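Local coordinates for protein cellulase (Xanthomonas axonopodis pv. citri, PDB 4W7W) that probably hydrolyses the beta-1,4-glucosidic bonds of cellulose and cello-oligosaccharides as a family 5 glycoside hydrolase with an (alpha/beta)8-barrel fold, at residues L294-W299 against A326-Y331; V25-S30 against S56-K61; T284-E287 against V292-G295. One frame throughout, in Å; residues are numbered along the deposited sequence.

Interaction 1. Residues L294-W299 against A326-Y331; sequences LGWTWW and AILSKY. With BGC (beta-D-glucopyranose), chain B.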
ATOM      1  N   LEU A 294       6.320   5.328 -10.045  1.00  6.43           N
ATOM      2  CA  LEU A 294       7.426   4.543  -9.486  1.00  7.06           C
ATOM      3  C   LEU A 294       7.164   3.059  -9.530  1.00  7.76           C
ATOM      4  O   LEU A 294       8.115   2.265  -9.550  1.00  9.25           O
ATOM      5  CB  LEU A 294       7.669   4.879  -8.044  1.00  9.55           C
ATOM      6  CG  LEU A 294       8.374   6.172  -7.762  1.00 12.36           C
ATOM      7  CD1 LEU A 294       8.555   6.323  -6.251  1.00 12.52           C
ATOM      8  CD2 LEU A 294       9.734   6.218  -8.448  1.00 14.00           C
ATOM      9  N   GLY A 295       5.897   2.667  -9.462  1.00  8.93           N
ATOM     10  CA  GLY A 295       5.593   1.250  -9.456  1.00 10.13           C
ATOM     11  C   GLY A 295       4.243   0.951  -8.875  1.00  6.78           C
ATOM     12  O   GLY A 295       3.401   1.849  -8.704  1.00  6.32           O
ATOM     13  N   TRP A 296       4.056  -0.333  -8.596  1.00  5.79           N
ATOM     14  CA  TRP A 296       2.779  -0.861  -8.204  1.00  5.72           C
ATOM     15  C   TRP A 296       2.952  -2.146  -7.431  1.00  5.15           C
ATOM     16  O   TRP A 296       3.937  -2.869  -7.585  1.00  5.85           O
ATOM     17  CB  TRP A 296       1.878  -1.125  -9.423  1.00  6.12           C
ATOM     18  CG  TRP A 296       2.446  -1.892 -10.579  1.00  6.27           C
ATOM     19  CD1 TRP A 296       2.784  -1.331 -11.767  1.00  7.48           C
ATOM     20  CD2 TRP A 296       2.666  -3.320 -10.728  1.00  6.38           C
ATOM     21  NE1 TRP A 296       3.217  -2.285 -12.639  1.00  7.48           N
ATOM     22  CE2 TRP A 296       3.139  -3.514 -12.037  1.00  7.21           C
ATOM     23  CE3 TRP A 296       2.477  -4.443  -9.910  1.00  6.51           C
ATOM     24  CZ2 TRP A 296       3.462  -4.783 -12.533  1.00  8.02           C
ATOM     25  CZ3 TRP A 296       2.802  -5.703 -10.418  1.00  7.26           C
ATOM     26  CH2 TRP A 296       3.286  -5.856 -11.709  1.00  8.19           C
ATOM     27  N   THR A 297       1.941  -2.431  -6.616  1.00  4.85           N
ATOM     28  CA  THR A 297       1.814  -3.711  -5.919  1.00  4.96           C
ATOM     29  C   THR A 297       0.374  -4.195  -6.027  1.00  5.00           C
ATOM     30  O   THR A 297      -0.561  -3.562  -5.562  1.00  5.53           O
ATOM     31  CB  THR A 297       2.263  -3.646  -4.437  1.00  5.16           C
ATOM     32  OG1 THR A 297       1.760  -2.475  -3.772  1.00  5.28           O
ATOM     33  CG2 THR A 297       3.772  -3.626  -4.320  1.00  5.70           C
ATOM     34  N   TRP A 298       0.226  -5.360  -6.644  1.00  4.94           N
ATOM     35  CA  TRP A 298      -1.062  -6.018  -6.845  1.00  5.21           C
ATOM     36  C   TRP A 298      -1.674  -6.462  -5.519  1.00  5.19           C
ATOM     37  O   TRP A 298      -0.961  -6.925  -4.621  1.00  5.82           O
ATOM     38  CB  TRP A 298      -0.808  -7.249  -7.701  1.00  5.82           C
ATOM     39  CG  TRP A 298      -1.964  -8.175  -7.879  1.00  5.81           C
ATOM     40  CD1 TRP A 298      -2.314  -9.206  -7.065  1.00  6.44           C
ATOM     41  CD2 TRP A 298      -2.916  -8.158  -8.938  1.00  6.06           C
ATOM     42  NE1 TRP A 298      -3.414  -9.856  -7.561  1.00  6.44           N
ATOM     43  CE2 TRP A 298      -3.806  -9.234  -8.720  1.00  6.32           C
ATOM     44  CE3 TRP A 298      -3.086  -7.374 -10.075  1.00  6.57           C
ATOM     45  CZ2 TRP A 298      -4.839  -9.549  -9.617  1.00  7.00           C
ATOM     46  CZ3 TRP A 298      -4.110  -7.684 -10.946  1.00  7.21           C
ATOM     47  CH2 TRP A 298      -4.967  -8.761 -10.711  1.00  6.95           C
ATOM     48  N   TRP A 299      -2.987  -6.373  -5.415  1.00  5.28           N
ATOM     49  CA  TRP A 299      -3.732  -6.928  -4.293  1.00  5.78           C
ATOM     50  C   TRP A 299      -4.424  -8.203  -4.782  1.00  5.67           C
ATOM     51  O   TRP A 299      -5.335  -8.103  -5.591  1.00  6.81           O
ATOM     52  CB  TRP A 299      -4.779  -5.938  -3.762  1.00  5.96           C
ATOM     53  CG  TRP A 299      -5.427  -6.501  -2.529  1.00  6.06           C
ATOM     54  CD1 TRP A 299      -6.474  -7.379  -2.490  1.00  7.14           C
ATOM     55  CD2 TRP A 299      -4.976  -6.355  -1.192  1.00  6.11           C
ATOM     56  NE1 TRP A 299      -6.723  -7.757  -1.195  1.00  7.89           N
ATOM     57  CE2 TRP A 299      -5.807  -7.151  -0.378  1.00  6.75           C
ATOM     58  CE3 TRP A 299      -3.940  -5.641  -0.600  1.00  6.15           C
ATOM     59  CZ2 TRP A 299      -5.638  -7.231   1.006  1.00  7.00           C
ATOM     60  CZ3 TRP A 299      -3.754  -5.733   0.770  1.00  6.34           C
ATOM     61  CH2 TRP A 299      -4.603  -6.510   1.556  1.00  6.81           C
ATOM     62  N   ALA A 326       0.231 -14.486 -15.111  1.00  8.13           N
ATOM     63  CA  ALA A 326       0.802 -14.547 -16.443  1.00  8.30           C
ATOM     64  C   ALA A 326       0.871 -13.173 -17.101  1.00  9.70           C
ATOM     65  O   ALA A 326       1.682 -12.944 -17.980  1.00 15.14           O
ATOM     66  CB  ALA A 326       0.012 -15.504 -17.302  1.00  9.24           C
ATOM     67  N   ILE A 327      -0.013 -12.270 -16.705  1.00  7.41           N
ATOM     68  CA  ILE A 327       0.027 -10.900 -17.188  1.00  7.66           C
ATOM     69  C   ILE A 327       0.984 -10.059 -16.346  1.00  7.92           C
ATOM     70  O   ILE A 327       1.847  -9.371 -16.889  1.00  8.69           O
ATOM     71  CB  ILE A 327      -1.386 -10.286 -17.244  1.00  8.07           C
ATOM     72  CG1 ILE A 327      -2.205 -11.044 -18.305  1.00  8.82           C
ATOM     73  CG2 ILE A 327      -1.307  -8.810 -17.614  1.00  8.25           C
ATOM     74  CD1 ILE A 327      -3.688 -10.802 -18.233  1.00  9.77           C
ATOM     75  N   LEU A 328       0.862 -10.132 -15.031  1.00  7.62           N
ATOM     76  CA  LEU A 328       1.746  -9.354 -14.168  1.00  7.78           C
ATOM     77  C   LEU A 328       3.210  -9.614 -14.467  1.00  8.33           C
ATOM     78  O   LEU A 328       4.023  -8.692 -14.507  1.00  8.95           O
ATOM     79  CB  LEU A 328       1.464  -9.637 -12.691  1.00  8.71           C
ATOM     80  CG  LEU A 328       0.078  -9.268 -12.177  1.00  8.43           C
ATOM     81  CD1 LEU A 328      -0.088  -9.750 -10.748  1.00 10.67           C
ATOM     82  CD2 LEU A 328      -0.174  -7.776 -12.264  1.00  8.37           C
ATOM     83  N   SER A 329       3.569 -10.881 -14.648  1.00  8.97           N
ATOM     84  CA  SER A 329       4.952 -11.267 -14.850  0.50 10.07           C
ATOM     85  C   SER A 329       5.541 -10.663 -16.133  1.00 10.64           C
ATOM     86  O   SER A 329       6.733 -10.430 -16.222  1.00 12.03           O
ATOM     87  CB  SER A 329       5.045 -12.797 -14.881  0.50 11.85           C
ATOM     88  OG  SER A 329       6.379 -13.255 -14.795  0.50 14.75           O
ATOM     89  N   LYS A 330       4.701 -10.411 -17.139  1.00 11.23           N
ATOM     90  CA  LYS A 330       5.193  -9.764 -18.378  1.00 12.26           C
ATOM     91  C   LYS A 330       5.686  -8.334 -18.179  1.00 12.79           C
ATOM     92  O   LYS A 330       6.454  -7.831 -18.994  1.00 16.24           O
ATOM     93  CB  LYS A 330       4.099  -9.701 -19.444  1.00 14.45           C
ATOM     94  CG  LYS A 330       3.705 -11.057 -19.955  1.00 17.45           C
ATOM     95  CD  LYS A 330       2.891 -10.975 -21.238  1.00 16.45           C
ATOM     96  CE  LYS A 330       1.579 -10.223 -21.033  1.00 15.79           C
ATOM     97  NZ  LYS A 330       0.605 -10.488 -22.129  1.00 16.60           N
ATOM     98  N   TYR A 331       5.201  -7.680 -17.131  1.00 11.99           N
ATOM     99  CA  TYR A 331       5.590  -6.321 -16.789  1.00 12.89           C
ATOM    100  C   TYR A 331       6.597  -6.277 -15.623  1.00 14.44           C
ATOM    101  O   TYR A 331       6.854  -5.213 -15.066  1.00 16.97           O
ATOM    102  CB  TYR A 331       4.334  -5.516 -16.473  1.00 11.96           C
ATOM    103  CG  TYR A 331       3.403  -5.364 -17.656  1.00 11.42           C
ATOM    104  CD1 TYR A 331       2.457  -6.342 -17.962  1.00 11.48           C
ATOM    105  CD2 TYR A 331       3.452  -4.245 -18.468  1.00 11.64           C
ATOM    106  CE1 TYR A 331       1.603  -6.222 -19.043  1.00 12.43           C
ATOM    107  CE2 TYR A 331       2.588  -4.103 -19.550  1.00 11.76           C
ATOM    108  CZ  TYR A 331       1.662  -5.087 -19.836  1.00 12.51           C
ATOM    109  OH  TYR A 331       0.818  -4.919 -20.901  1.00 13.99           O
TER
HETATM  110  C2  BGC B   1     -10.763  -8.503   1.275  1.00 20.53           C
HETATM  111  C3  BGC B   1     -11.145  -9.045   2.653  1.00 20.35           C
HETATM  112  C4  BGC B   1      -9.932  -9.243   3.564  1.00 17.87           C
HETATM  113  C5  BGC B   1      -9.037  -8.016   3.530  1.00 16.00           C
HETATM  114  C6  BGC B   1      -7.714  -8.269   4.233  1.00 13.53           C
HETATM  115  C1  BGC B   1      -9.875  -7.277   1.413  1.00 22.06           C
HETATM  116  O1  BGC B   1      -9.416  -6.816   0.132  1.00 26.46           O
HETATM  117  O2  BGC B   1     -11.945  -8.163   0.534  1.00 29.01           O
HETATM  118  O3  BGC B   1     -11.863 -10.273   2.483  1.00 26.24           O
HETATM  119  O4  BGC B   1     -10.339  -9.403   4.920  1.00 20.32           O
HETATM  120  O5  BGC B   1      -8.743  -7.649   2.180  1.00 18.63           O
HETATM  121  O6  BGC B   1      -7.040  -7.037   4.325  1.00 10.89           O
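Leu328 lays CD1 over one face of the Trp298 indole, 4.0 Å from the centroid of the five-membered ring and 26° off its normal, a CH-pi contact displaced toward the rim. Its other branch, CD2, stays on the same side of the indole, just outside the rim, 3.7 Å from Trp298 CE3. The same CD2 meets the second tryptophan, 4.0 Å from Trp296 CH2, while Tyr331 CB sits near the plane of that indole at its edge, 4.1 Å from Trp296 CZ2. Phe267 of strand 262-268 meets Trp298 edge-to-face and also meets the Trp296 ring. One leucine thus fills the angle between two indoles carried two residues apart on the last barrel strand, 293-301. Trp296 reaches it from a chi1 of 49°, with CG between the backbone N and the carbonyl carbon. Beyond Tyr331 CB the ring leads away from the tryptophans, and its OH bonds to Glu280 on helix 273-288; Trp298 NE1 bonds to the carbonyl of Phe311. On a different side of the strand Trp299 belongs to the glycan pocket: its NE1 lies 3.1 Å from O1 of a bound glucose, and CZ2 is 3.3 Å from O5 of that sugar. No hydrogen bond joins 294-299 to 326-331: between these two segments the attraction is apolar and CH-pi, while polar bonds from 326-331 go to other parts of the fold.

Interaction 2. Residues V25-S30 against S56-K61; sequences VGVNLS and SYFAGK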
ATOM      1  N   VAL A  25       7.913  -3.246  -8.759  1.00  6.90           N
ATOM      2  CA  VAL A  25       6.752  -4.030  -9.157  1.00  7.38           C
ATOM      3  C   VAL A  25       6.639  -5.238  -8.237  1.00  6.03           C
ATOM      4  O   VAL A  25       7.624  -5.910  -7.906  1.00  6.48           O
ATOM      5  CB  VAL A  25       6.802  -4.475 -10.641  1.00  9.20           C
ATOM      6  CG1 VAL A  25       6.797  -3.284 -11.578  1.00 10.73           C
ATOM      7  CG2 VAL A  25       7.980  -5.370 -10.930  1.00 10.33           C
ATOM      8  N   GLY A  26       5.431  -5.538  -7.823  1.00  5.97           N
ATOM      9  CA  GLY A  26       5.233  -6.675  -6.962  1.00  6.24           C
ATOM     10  C   GLY A  26       3.832  -6.864  -6.474  1.00  5.26           C
ATOM     11  O   GLY A  26       2.847  -6.554  -7.162  1.00  5.38           O
ATOM     12  N   VAL A  27       3.745  -7.432  -5.277  1.00  5.42           N
ATOM     13  CA  VAL A  27       2.481  -7.858  -4.709  1.00  5.22           C
ATOM     14  C   VAL A  27       2.385  -7.512  -3.237  1.00  4.94           C
ATOM     15  O   VAL A  27       3.390  -7.362  -2.546  1.00  5.44           O
ATOM     16  CB  VAL A  27       2.242  -9.384  -4.893  1.00  5.96           C
ATOM     17  CG1 VAL A  27       2.243  -9.802  -6.350  1.00  7.20           C
ATOM     18  CG2 VAL A  27       3.234 -10.212  -4.105  1.00  6.27           C
ATOM     19  N   ASN A  28       1.141  -7.419  -2.778  1.00  5.15           N
ATOM     20  CA  ASN A  28       0.819  -7.423  -1.355  1.00  5.11           C
ATOM     21  C   ASN A  28       0.852  -8.859  -0.844  1.00  5.29           C
ATOM     22  O   ASN A  28       0.214  -9.742  -1.437  1.00  6.27           O
ATOM     23  CB  ASN A  28      -0.586  -6.871  -1.115  1.00  5.22           C
ATOM     24  CG  ASN A  28      -0.654  -5.378  -1.219  1.00  5.13           C
ATOM     25  OD1 ASN A  28      -0.563  -4.693  -0.204  1.00  5.63           O
ATOM     26  ND2 ASN A  28      -0.822  -4.843  -2.437  1.00  5.27           N
ATOM     27  N   LEU A  29       1.571  -9.113   0.250  1.00  5.02           N
ATOM     28  CA  LEU A  29       1.488 -10.387   0.959  1.00  5.39           C
ATOM     29  C   LEU A  29       0.612 -10.137   2.164  1.00  5.05           C
ATOM     30  O   LEU A  29       1.056  -9.623   3.174  1.00  5.80           O
ATOM     31  CB  LEU A  29       2.852 -10.940   1.350  1.00  5.74           C
ATOM     32  CG  LEU A  29       3.733 -11.357   0.175  1.00  6.51           C
ATOM     33  CD1 LEU A  29       5.084 -11.902   0.633  1.00  6.72           C
ATOM     34  CD2 LEU A  29       3.054 -12.386  -0.711  1.00  7.86           C
ATOM     35  N   SER A  30      -0.668 -10.445   1.981  1.00  5.76           N
ATOM     36  CA  SER A  30      -1.727 -10.205   2.959  0.60  5.91           C
ATOM     37  C   SER A  30      -1.829 -11.341   3.969  1.00  5.78           C
ATOM     38  O   SER A  30      -1.631 -12.510   3.616  1.00  6.83           O
ATOM     39  CB  SER A  30      -3.055 -10.030   2.206  0.60  5.97           C
ATOM     40  OG  SER A  30      -4.180 -10.006   3.064  0.60  6.00           O
ATOM     41  N   SER A  56      10.438 -15.772  -2.232  1.00  6.95           N
ATOM     42  CA  SER A  56      11.213 -16.347  -3.329  1.00  7.37           C
ATOM     43  C   SER A  56      10.343 -16.645  -4.557  1.00  7.47           C
ATOM     44  O   SER A  56      10.792 -16.461  -5.680  1.00  8.56           O
ATOM     45  CB  SER A  56      12.000 -17.576  -2.878  1.00  8.83           C
ATOM     46  OG  SER A  56      11.175 -18.540  -2.291  1.00  9.95           O
ATOM     47  N   TYR A  57       9.111 -17.085  -4.350  1.00  7.18           N
ATOM     48  CA  TYR A  57       8.204 -17.324  -5.473  1.00  7.11           C
ATOM     49  C   TYR A  57       8.007 -16.038  -6.268  1.00  7.19           C
ATOM     50  O   TYR A  57       8.165 -16.021  -7.497  1.00  7.91           O
ATOM     51  CB  TYR A  57       6.846 -17.844  -5.002  1.00  7.60           C
ATOM     52  CG  TYR A  57       5.857 -17.896  -6.147  1.00  8.02           C
ATOM     53  CD1 TYR A  57       5.885 -18.927  -7.069  1.00  8.88           C
ATOM     54  CD2 TYR A  57       4.938 -16.874  -6.334  1.00  8.03           C
ATOM     55  CE1 TYR A  57       5.003 -18.948  -8.134  1.00  9.03           C
ATOM     56  CE2 TYR A  57       4.059 -16.887  -7.395  1.00  8.14           C
ATOM     57  CZ  TYR A  57       4.087 -17.919  -8.295  1.00  8.40           C
ATOM     58  OH  TYR A  57       3.176 -17.897  -9.337  1.00  9.65           O
ATOM     59  N   PHE A  58       7.680 -14.948  -5.592  1.00  7.04           N
ATOM     60  CA  PHE A  58       7.425 -13.711  -6.329  1.00  6.98           C
ATOM     61  C   PHE A  58       8.692 -13.141  -6.946  1.00  7.07           C
ATOM     62  O   PHE A  58       8.653 -12.615  -8.044  1.00  8.01           O
ATOM     63  CB  PHE A  58       6.629 -12.714  -5.467  1.00  7.14           C
ATOM     64  CG  PHE A  58       5.220 -13.178  -5.255  1.00  6.79           C
ATOM     65  CD1 PHE A  58       4.344 -13.199  -6.342  1.00  7.01           C
ATOM     66  CD2 PHE A  58       4.783 -13.722  -4.054  1.00  6.69           C
ATOM     67  CE1 PHE A  58       3.076 -13.719  -6.221  1.00  7.56           C
ATOM     68  CE2 PHE A  58       3.515 -14.251  -3.927  1.00  7.04           C
ATOM     69  CZ  PHE A  58       2.661 -14.268  -5.021  1.00  7.34           C
ATOM     70  N   ALA A  59       9.829 -13.273  -6.265  1.00  7.35           N
ATOM     71  CA  ALA A  59      11.097 -12.875  -6.865  1.00  8.44           C
ATOM     72  C   ALA A  59      11.347 -13.633  -8.158  1.00  9.40           C
ATOM     73  O   ALA A  59      11.839 -13.058  -9.133  1.00 11.13           O
ATOM     74  CB  ALA A  59      12.244 -13.088  -5.911  1.00  8.64           C
ATOM     75  N   GLY A  60      11.017 -14.920  -8.172  1.00  8.98           N
ATOM     76  CA  GLY A  60      11.191 -15.756  -9.364  1.00 10.47           C
ATOM     77  C   GLY A  60      10.317 -15.354 -10.530  1.00 10.95           C
ATOM     78  O   GLY A  60      10.624 -15.666 -11.667  1.00 14.68           O
ATOM     79  N   LYS A  61       9.240 -14.626 -10.254  1.00 10.64           N
ATOM     80  CA  LYS A  61       8.385 -14.049 -11.285  1.00 11.98           C
ATOM     81  C   LYS A  61       8.801 -12.652 -11.685  1.00 12.23           C
ATOM     82  O   LYS A  61       8.101 -12.028 -12.484  1.00 16.00           O
ATOM     83  CB  LYS A  61       6.942 -14.029 -10.802  1.00 12.83           C
ATOM     84  CG  LYS A  61       6.375 -15.402 -10.553  1.00 14.94           C
ATOM     85  CD  LYS A  61       6.564 -16.256 -11.788  1.00 18.03           C
ATOM     86  CE  LYS A  61       5.744 -17.510 -11.754  1.00 21.23           C
ATOM     87  NZ  LYS A  61       5.954 -18.248 -13.028  1.00 22.34           N
TER
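Val27 and Leu29 meet Phe58 inside the first beta-alpha-beta unit of the barrel, made of strand 24-29, helix 52-60 and strand 65-70. The Phe58 ring receives Val27 CG2 squarely: the methyl is 3.7 Å from the ring centroid and only 10° off the normal, a nearly axial CH-pi contact. The companion methyl CG1 lies on the same face, above the CD1-CE1 side of the ring, 4.0 Å from Phe58 CD1. Leu29 comes in obliquely with CD2, 3.7 Å from Phe58 CE2; its chi1 of -67° and extended chi2 carry that methyl back to the phenyl.

In the next shell, Ile66 of strand 65-70 touches both Val27 and Leu29, and Met63 adds to the cover on Val27. On the helix side, Met325 packs against Phe58, Tyr57 and Lys61, bringing the C-terminal helix to this corner, while Ala301 of the last strand also reaches Phe58. Tyr57 is tied outward by its OH to Asp321, whose carboxylate also forms a salt bridge with Lys61. The Tyr57 ring turns an edge to the far face of Phe58: Tyr57 CD2 stands 3.5 Å above the Phe58 plane, over the ring centre, on the face opposite Val27 CG2.

Interaction 3. Residues T284-E287 against V292-G295; sequences TYME and VWLG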
ATOM      1  N   THR A 284       0.306  -1.218 -19.075  1.00  7.90           N
ATOM      2  CA  THR A 284       0.913  -0.527 -20.194  1.00  8.38           C
ATOM      3  C   THR A 284       0.915   0.992 -19.962  1.00  8.48           C
ATOM      4  O   THR A 284       1.922   1.678 -20.212  1.00  8.94           O
ATOM      5  CB  THR A 284       0.175  -0.873 -21.494  1.00  9.03           C
ATOM      6  OG1 THR A 284       0.369  -2.258 -21.767  1.00  9.76           O
ATOM      7  CG2 THR A 284       0.693  -0.041 -22.662  1.00 10.32           C
ATOM      8  N   TYR A 285      -0.196   1.503 -19.437  1.00  7.65           N
ATOM      9  CA  TYR A 285      -0.304   2.937 -19.166  1.00  8.23           C
ATOM     10  C   TYR A 285       0.748   3.395 -18.151  1.00  7.81           C
ATOM     11  O   TYR A 285       1.415   4.421 -18.339  1.00  8.03           O
ATOM     12  CB  TYR A 285      -1.713   3.293 -18.672  1.00  8.30           C
ATOM     13  CG  TYR A 285      -1.874   4.759 -18.397  1.00  7.75           C
ATOM     14  CD1 TYR A 285      -2.236   5.641 -19.402  1.00  8.27           C
ATOM     15  CD2 TYR A 285      -1.645   5.287 -17.136  1.00  8.43           C
ATOM     16  CE1 TYR A 285      -2.357   6.996 -19.167  1.00  8.61           C
ATOM     17  CE2 TYR A 285      -1.741   6.649 -16.902  1.00  8.55           C
ATOM     18  CZ  TYR A 285      -2.102   7.494 -17.918  1.00  8.05           C
ATOM     19  OH  TYR A 285      -2.196   8.837 -17.655  1.00  9.14           O
ATOM     20  N   MET A 286       0.924   2.633 -17.078  1.00  7.28           N
ATOM     21  CA  MET A 286       1.926   3.028 -16.082  1.00  7.40           C
ATOM     22  C   MET A 286       3.336   2.993 -16.672  1.00  7.99           C
ATOM     23  O   MET A 286       4.127   3.882 -16.394  1.00  9.17           O
ATOM     24  CB  MET A 286       1.791   2.195 -14.813  1.00  7.44           C
ATOM     25  CG  MET A 286       0.567   2.583 -14.002  1.00  7.28           C
ATOM     26  SD  MET A 286       0.418   1.707 -12.431  1.00  7.52           S
ATOM     27  CE  MET A 286      -0.139   0.120 -13.019  1.00  7.72           C
ATOM     28  N   GLU A 287       3.649   1.984 -17.492  1.00  8.41           N
ATOM     29  CA  GLU A 287       4.964   1.933 -18.134  1.00 11.17           C
ATOM     30  C   GLU A 287       5.187   3.127 -19.053  1.00 11.16           C
ATOM     31  O   GLU A 287       6.257   3.719 -19.057  1.00 12.64           O
ATOM     32  CB  GLU A 287       5.167   0.629 -18.911  1.00 14.32           C
ATOM     33  CG  GLU A 287       5.441  -0.588 -18.026  1.00 17.18           C
ATOM     34  CD  GLU A 287       6.361  -1.610 -18.656  1.00 19.49           C
ATOM     35  OE1 GLU A 287       6.331  -1.762 -19.897  1.00 22.47           O
ATOM     36  OE2 GLU A 287       7.093  -2.293 -17.905  1.00 24.60           O
ATOM     37  N   VAL A 292       6.525   9.438 -13.979  1.00  7.60           N
ATOM     38  CA  VAL A 292       5.890   9.738 -12.701  1.00  7.06           C
ATOM     39  C   VAL A 292       5.482   8.503 -11.904  1.00  6.38           C
ATOM     40  O   VAL A 292       5.407   8.596 -10.689  1.00  7.76           O
ATOM     41  CB  VAL A 292       4.690  10.712 -12.830  1.00  8.12           C
ATOM     42  CG1 VAL A 292       5.131  12.068 -13.367  1.00 10.15           C
ATOM     43  CG2 VAL A 292       3.595  10.132 -13.706  1.00  8.89           C
ATOM     44  N   TRP A 293       5.210   7.373 -12.553  1.00  6.27           N
ATOM     45  CA  TRP A 293       4.884   6.152 -11.806  1.00  6.12           C
ATOM     46  C   TRP A 293       6.144   5.444 -11.357  1.00  6.27           C
ATOM     47  O   TRP A 293       6.933   4.993 -12.190  1.00  7.52           O
ATOM     48  CB  TRP A 293       4.037   5.204 -12.645  1.00  6.45           C
ATOM     49  CG  TRP A 293       2.626   5.681 -12.764  1.00  6.51           C
ATOM     50  CD1 TRP A 293       2.076   6.376 -13.809  1.00  6.87           C
ATOM     51  CD2 TRP A 293       1.595   5.559 -11.777  1.00  6.10           C
ATOM     52  NE1 TRP A 293       0.773   6.659 -13.542  1.00  6.79           N
ATOM     53  CE2 TRP A 293       0.447   6.184 -12.299  1.00  5.88           C
ATOM     54  CE3 TRP A 293       1.530   4.980 -10.501  1.00  6.38           C
ATOM     55  CZ2 TRP A 293      -0.755   6.229 -11.607  1.00  5.97           C
ATOM     56  CZ3 TRP A 293       0.344   5.047  -9.799  1.00  6.43           C
ATOM     57  CH2 TRP A 293      -0.787   5.674 -10.356  1.00  6.06           C
ATOM     58  N   LEU A 294       6.320   5.328 -10.045  1.00  6.43           N
ATOM     59  CA  LEU A 294       7.426   4.543  -9.486  1.00  7.06           C
ATOM     60  C   LEU A 294       7.164   3.059  -9.530  1.00  7.76           C
ATOM     61  O   LEU A 294       8.115   2.265  -9.550  1.00  9.25           O
ATOM     62  CB  LEU A 294       7.669   4.879  -8.044  1.00  9.55           C
ATOM     63  CG  LEU A 294       8.374   6.172  -7.762  1.00 12.36           C
ATOM     64  CD1 LEU A 294       8.555   6.323  -6.251  1.00 12.52           C
ATOM     65  CD2 LEU A 294       9.734   6.218  -8.448  1.00 14.00           C
ATOM     66  N   GLY A 295       5.897   2.667  -9.462  1.00  8.93           N
ATOM     67  CA  GLY A 295       5.593   1.250  -9.456  1.00 10.13           C
ATOM     68  C   GLY A 295       4.243   0.951  -8.875  1.00  6.78           C
ATOM     69  O   GLY A 295       3.401   1.849  -8.704  1.00  6.32           O
TER
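Met286 leaves its helix with chi1 at -73°, which swings CG away from its own carbonyl, runs extended through chi2, and bends at chi3; this lays CG and SD along the indole of Trp293 and turns CE off it. Trp293 takes the same kind of first torsion from its strand and presents a face to the helix. The thioether spans both halves of that face. CG stands over the five-membered ring, 3.8 Å from its centroid and 7° off the normal, and SD stands over the six-membered ring, 4.1 Å from its centroid and 18° off the normal. The first is a CH-pi contact, the second a Met-aromatic one, with the sulfur 4.0 Å from Trp293 CE3.

Tyr285 touches the tryptophan more lightly, its CE2 lying 4.2 Å from Trp293 NE1 in an oblique approach. That NE1 gives its hydrogen bond to Thr252 OG1 on helix 243-258, which Tyr285 also touches, and Phe251 of the same helix brings its ring against the indole. Leu264 of strand 262-268 packs on both Met286 and Trp293.

The contact therefore closes the beta-alpha-beta unit of strand 262-268, helix 273-288 and strand 293-301, immediately after the short turn that leads from helix to last strand. Nothing polar bonds across it. The adhesion rests on a polarisable sulfur and a methylene lying against pi density, while the one N-H of the buried indole is satisfied by the neighbouring helix.

In the fold
Strand 293-301 joins interaction 1 to interaction 3, which share Leu294 and Gly295; their centres lie about 10 Å apart. Met286 CE continues from interaction 3 to within 3.5 Å of Trp296 CD1 in interaction 1, and Tyr331 OH bonds to Thr284 OG1 at 2.8 Å. Interaction 2 sits on strand 24-29, the neighbour that closes the barrel, its centre about 9 Å from that of interaction 1. Trp298 O pairs with Asn28 N at 2.8 Å. Interactions 2 and 3 do not touch. All three pack outer helices on the barrel, whereas Trp299 faces the glycan pocket, with its CE3 3.4 Å from Asn28 CG.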